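PDB 2QE6: uncharacterized protein Tfu_2867 from Thermobifida fusca, which probably acts as an S-adenosylmethionine-dependent methyltransferase whose substrate is not established. Local coordinates for residues Y169-P172 / D173-D176; E225-E228 / R229-D233. The protein carries 1 engineered substitution. One frame throughout, in Å; residues are numbered along the deposited sequence.

Interaction 1: Y169-P172 / D173-D176. With SAM (S-adenosylmethionine), chain F.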
loop_
_atom_site.group_PDB
_atom_site.type_symbol
_atom_site.label_atom_id
_atom_site.label_comp_id
_atom_site.label_asym_id
_atom_site.label_seq_id
_atom_site.Cartn_x
_atom_site.Cartn_y
_atom_site.Cartn_z
ATOM N N TYR A 169 -1.982 4.652 8.200
ATOM C CA TYR A 169 -3.410 4.939 8.428
ATOM C C TYR A 169 -4.004 4.071 9.537
ATOM O O TYR A 169 -5.218 4.149 9.786
ATOM C CB TYR A 169 -4.222 4.781 7.112
ATOM C CG TYR A 169 -3.720 5.708 6.031
ATOM C CD1 TYR A 169 -3.697 7.092 6.224
ATOM C CD2 TYR A 169 -3.195 5.202 4.864
ATOM C CE1 TYR A 169 -3.160 7.947 5.268
ATOM C CE2 TYR A 169 -2.678 6.029 3.904
ATOM C CZ TYR A 169 -2.680 7.399 4.093
ATOM O OH TYR A 169 -2.146 8.181 3.110
ATOM N N LEU A 170 -3.170 3.233 10.180
ATOM C CA LEU A 170 -3.609 2.383 11.297
ATOM C C LEU A 170 -3.152 3.035 12.585
ATOM O O LEU A 170 -1.972 3.210 12.807
ATOM C CB LEU A 170 -3.044 0.948 11.204
ATOM C CG LEU A 170 -3.438 0.116 9.956
ATOM C CD1 LEU A 170 -2.796 -1.285 9.943
ATOM C CD2 LEU A 170 -4.940 0.003 9.846
ATOM N N SER A 171 -4.093 3.343 13.449
ATOM C CA SER A 171 -3.771 4.075 14.674
ATOM C C SER A 171 -3.081 3.178 15.652
ATOM O O SER A 171 -3.192 1.949 15.550
ATOM C CB SER A 171 -5.042 4.654 15.323
ATOM O OG SER A 171 -5.975 3.651 15.631
ATOM N N PRO A 172 -2.383 3.781 16.631
ATOM C CA PRO A 172 -1.805 3.031 17.705
ATOM C C PRO A 172 -2.774 2.086 18.429
ATOM O O PRO A 172 -2.343 1.054 18.941
ATOM C CB PRO A 172 -1.343 4.134 18.676
ATOM C CG PRO A 172 -0.980 5.208 17.832
ATOM C CD PRO A 172 -2.030 5.211 16.747
ATOM N N ASP A 173 -4.051 2.441 18.516
ATOM C CA ASP A 173 -4.971 1.592 19.282
ATOM C C ASP A 173 -5.471 0.365 18.531
ATOM O O ASP A 173 -5.907 -0.582 19.157
ATOM C CB ASP A 173 -6.108 2.373 19.955
ATOM C CG ASP A 173 -6.840 3.300 19.043
ATOM O OD1 ASP A 173 -6.895 3.072 17.822
ATOM O OD2 ASP A 173 -7.385 4.288 19.582
ATOM N N VAL A 174 -5.348 0.347 17.208
ATOM C CA VAL A 174 -5.791 -0.805 16.438
ATOM C C VAL A 174 -4.654 -1.572 15.739
ATOM O O VAL A 174 -4.859 -2.719 15.386
ATOM C CB VAL A 174 -6.829 -0.426 15.385
ATOM C CG1 VAL A 174 -7.967 0.360 16.011
ATOM C CG2 VAL A 174 -6.168 0.288 14.206
ATOM N N VAL A 175 -3.473 -0.961 15.555
ATOM C CA VAL A 175 -2.451 -1.532 14.667
ATOM C C VAL A 175 -2.008 -2.961 15.049
ATOM O O VAL A 175 -1.912 -3.839 14.178
ATOM C CB VAL A 175 -1.225 -0.598 14.514
ATOM C CG1 VAL A 175 -0.424 -0.485 15.865
ATOM C CG2 VAL A 175 -0.339 -1.073 13.362
ATOM N N ASP A 176 -1.777 -3.217 16.342
ATOM C CA ASP A 176 -1.221 -4.516 16.767
ATOM C C ASP A 176 -2.167 -5.655 16.406
ATOM O O ASP A 176 -1.751 -6.617 15.774
ATOM C CB ASP A 176 -0.888 -4.565 18.257
ATOM C CG ASP A 176 0.327 -3.711 18.621
ATOM O OD1 ASP A 176 1.117 -3.310 17.736
ATOM O OD2 ASP A 176 0.502 -3.426 19.813
HETATM N N SAM F . -1.402 0.902 -1.512
HETATM C CA SAM F . -1.311 2.004 -2.549
HETATM C C SAM F . 0.137 2.405 -2.724
HETATM O O SAM F . 0.523 2.881 -3.787
HETATM O OXT SAM F . 0.935 2.283 -1.786
HETATM C CB SAM F . -2.090 3.297 -2.239
HETATM C CG SAM F . -1.628 4.083 -1.002
HETATM S SD SAM F . -2.676 5.496 -0.521
HETATM C CE SAM F . -3.879 5.312 -1.860
HETATM C "C5'" SAM F . -3.591 4.626 0.769
HETATM C "C4'" SAM F . -4.819 3.770 0.430
HETATM O "O4'" SAM F . -5.208 3.021 1.586
HETATM C "C3'" SAM F . -6.060 4.583 0.028
HETATM O "O3'" SAM F . -6.602 4.122 -1.197
HETATM C "C2'" SAM F . -7.054 4.445 1.170
HETATM O "O2'" SAM F . -8.429 4.603 0.797
HETATM C "C1'" SAM F . -6.637 3.077 1.702
HETATM N N9 SAM F . -7.047 2.928 3.099
HETATM C C8 SAM F . -6.646 3.656 4.219
HETATM N N7 SAM F . -7.283 3.153 5.309
HETATM C C5 SAM F . -8.066 2.109 4.889
HETATM C C6 SAM F . -8.904 1.231 5.593
HETATM N N6 SAM F . -9.059 1.383 6.937
HETATM N N1 SAM F . -9.562 0.255 4.864
HETATM C C2 SAM F . -9.405 0.122 3.469
HETATM N N3 SAM F . -8.579 1.000 2.773
HETATM C C4 SAM F . -7.921 1.963 3.497
HETATM O O HOH W 1 -2.283 -1.695 18.799
#
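S171 and the valines V174 and V175 illustrate how one carbonyl can serve two amides where a loop turns into a helix. S171 O accepts from V175 N at 2.9 Å, with the nitrogen nearly along the C=O axis though the N-H is bent away from it, and also from V174 N at 3.2 Å, which sits well above the carbonyl plane. The S171 hydroxyl donates to D173 OD1; at 2.4 Å from OG the bond is so short that its length is doubtful. Both groups turn between their backbone N and carbonyl carbon (chi1 58° and 50°), which points them toward each other. One residue further along, a water bridges P172 O (2.8 Å) and D176 N (2.9 Å), standing in for the direct bond. L170 O is satisfied by R222, while L170 CB packs on V175 CG2 at 4.0 Å. Y169 turns to the cofactor instead, its CE2 lying 3.6 Å from SAM C5' at an oblique approach, and its OH bonds to a pentanediol probably from the crystallisation liquor. With an alanine here, a gap would probably open beside the C5' methylene. This is the cofactor-pocket loop between strand 160-163 and helix 175-185 of a Rossmann-like methyltransferase fold.

Interaction 2: E225-E228 / R229-D233; sequences EEIE and RQFGD
A single water joins E226 to Q230 across one helical turn, donating to E226 O at 2.6 Å and to E226 OE1 at 2.8 Å while accepting from Q230 NE2. Both side chains bend at chi2 (-68° and -58°), which curls their polar ends round to this shared partner; the NE2 group of Q230 also donates to D176. R229 runs alongside E226 with its CG anti to the backbone N, and the carboxylate and guanidinium planes are only 15° apart. Their salt bridge is long, 3.6 Å from E226 OE1 to R229 NH1, and the stronger partner of the arginine is D176. The backbone meanwhile shows a helix ending: R229 N still reaches E225 O, four residues back, but Q230 N and F231 N bond to I227 O and E228 O, three back, and a type I turn from R229 to G232 follows, where glycine takes up positive phi. F231 offers its ring edge to these last carbonyls, CD1 lying 3.3 Å from I227 O. Beyond them the I227 and F231 side chains run side by side, with F231 CE1 4.0 Å from I227 CG2, and the pair packs on V241 of strand 235-243.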
loop_
_atom_site.group_PDB
_atom_site.type_symbol
_atom_site.label_atom_id
_atom_site.label_comp_id
_atom_site.label_asym_id
_atom_site.label_seq_id
_atom_site.Cartn_x
_atom_site.Cartn_y
_atom_site.Cartn_z
ATOM N N GLU A 225 12.008 1.240 14.050
ATOM C CA GLU A 225 11.844 0.125 14.960
ATOM C C GLU A 225 10.363 -0.226 15.136
ATOM O O GLU A 225 10.005 -1.397 15.232
ATOM C CB GLU A 225 12.454 0.480 16.306
ATOM C CG GLU A 225 14.000 0.734 16.276
ATOM C CD GLU A 225 14.513 2.019 15.515
ATOM O OE1 GLU A 225 13.821 3.073 15.400
ATOM O OE2 GLU A 225 15.671 1.960 15.023
ATOM N N GLU A 226 9.499 0.791 15.199
ATOM C CA GLU A 226 8.045 0.580 15.288
ATOM C C GLU A 226 7.466 -0.056 14.014
ATOM O O GLU A 226 6.579 -0.909 14.088
ATOM C CB GLU A 226 7.331 1.881 15.638
ATOM C CG GLU A 226 7.479 2.223 17.108
ATOM C CD GLU A 226 6.719 1.215 17.994
ATOM O OE1 GLU A 226 5.461 1.193 17.866
ATOM O OE2 GLU A 226 7.372 0.439 18.780
ATOM N N ILE A 227 8.015 0.302 12.866
ATOM C CA ILE A 227 7.635 -0.354 11.618
ATOM C C ILE A 227 8.062 -1.830 11.661
ATOM O O ILE A 227 7.240 -2.728 11.412
ATOM C CB ILE A 227 8.238 0.369 10.381
ATOM C CG1 ILE A 227 7.656 1.781 10.274
ATOM C CG2 ILE A 227 8.003 -0.442 9.141
ATOM C CD1 ILE A 227 8.347 2.721 9.304
ATOM N N GLU A 228 9.333 -2.074 11.992
ATOM C CA GLU A 228 9.875 -3.436 12.033
ATOM C C GLU A 228 9.063 -4.308 12.961
ATOM O O GLU A 228 8.804 -5.457 12.662
ATOM C CB GLU A 228 11.316 -3.469 12.517
ATOM C CG GLU A 228 12.355 -2.843 11.580
ATOM C CD GLU A 228 13.778 -2.843 12.193
ATOM O OE1 GLU A 228 14.055 -3.798 12.969
ATOM O OE2 GLU A 228 14.583 -1.913 11.892
ATOM N N ARG A 229 8.650 -3.735 14.076
ATOM C CA ARG A 229 7.873 -4.452 15.065
ATOM C C ARG A 229 6.587 -5.029 14.506
ATOM O O ARG A 229 6.112 -6.060 14.988
ATOM C CB ARG A 229 7.547 -3.516 16.208
ATOM C CG ARG A 229 6.910 -4.140 17.402
ATOM C CD ARG A 229 6.726 -3.090 18.504
ATOM N NE ARG A 229 5.593 -3.516 19.301
ATOM C CZ ARG A 229 4.344 -3.074 19.165
ATOM N NH1 ARG A 229 4.038 -2.119 18.299
ATOM N NH2 ARG A 229 3.395 -3.571 19.946
ATOM N N GLN A 230 6.000 -4.363 13.530
ATOM C CA GLN A 230 4.715 -4.808 12.962
ATOM C C GLN A 230 4.881 -5.984 12.010
ATOM O O GLN A 230 3.906 -6.569 11.546
ATOM C CB GLN A 230 3.985 -3.645 12.292
ATOM C CG GLN A 230 3.484 -2.601 13.310
ATOM C CD GLN A 230 2.574 -3.172 14.318
ATOM O OE1 GLN A 230 1.808 -4.097 14.022
ATOM N NE2 GLN A 230 2.651 -2.649 15.568
ATOM N N PHE A 231 6.133 -6.350 11.754
ATOM C CA PHE A 231 6.446 -7.604 11.076
ATOM C C PHE A 231 6.450 -8.807 12.061
ATOM O O PHE A 231 6.589 -9.935 11.636
ATOM C CB PHE A 231 7.773 -7.472 10.319
ATOM C CG PHE A 231 7.692 -6.550 9.117
ATOM C CD1 PHE A 231 7.895 -5.193 9.253
ATOM C CD2 PHE A 231 7.366 -7.041 7.867
ATOM C CE1 PHE A 231 7.777 -4.342 8.168
ATOM C CE2 PHE A 231 7.264 -6.192 6.761
ATOM C CZ PHE A 231 7.476 -4.853 6.909
ATOM N N GLY A 232 6.292 -8.566 13.370
ATOM C CA GLY A 232 6.186 -9.668 14.352
ATOM C C GLY A 232 7.372 -10.607 14.237
ATOM O O GLY A 232 8.468 -10.161 14.068
ATOM N N ASP A 233 7.121 -11.907 14.293
ATOM C CA ASP A 233 8.128 -12.966 14.105
ATOM C C ASP A 233 8.567 -13.196 12.691
ATOM O O ASP A 233 9.305 -14.143 12.435
ATOM C CB ASP A 233 7.533 -14.350 14.449
ATOM C CG ASP A 233 7.100 -14.484 15.879
ATOM O OD1 ASP A 233 7.612 -13.726 16.748
ATOM O OD2 ASP A 233 6.253 -15.386 16.115
HETATM O O HOH W 2 4.723 -0.596 15.865
#

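The two interactions are complementary ends of helices: 169-176 leads into helix 175-185, whereas 225-233 winds up helix 224-229 ahead of strand 235-243. They meet at D176, which forms a salt bridge through OD2 with R229 NH2 and a probable hydrogen bond through OD1 with Q230 NE2, while V175 CG2 packs on Q230 CD. Each is partly buried. Interaction 1 reaches the cofactor through Y169; L170 and V175 are buried, P172 and D173 exposed. Interaction 2 lies farther from the cofactor and turns I227 and F231 onto the sheet, leaving R229 outside. Serine and aspartate supply the polar side chains of the first, a charged pair and an amide those of the second.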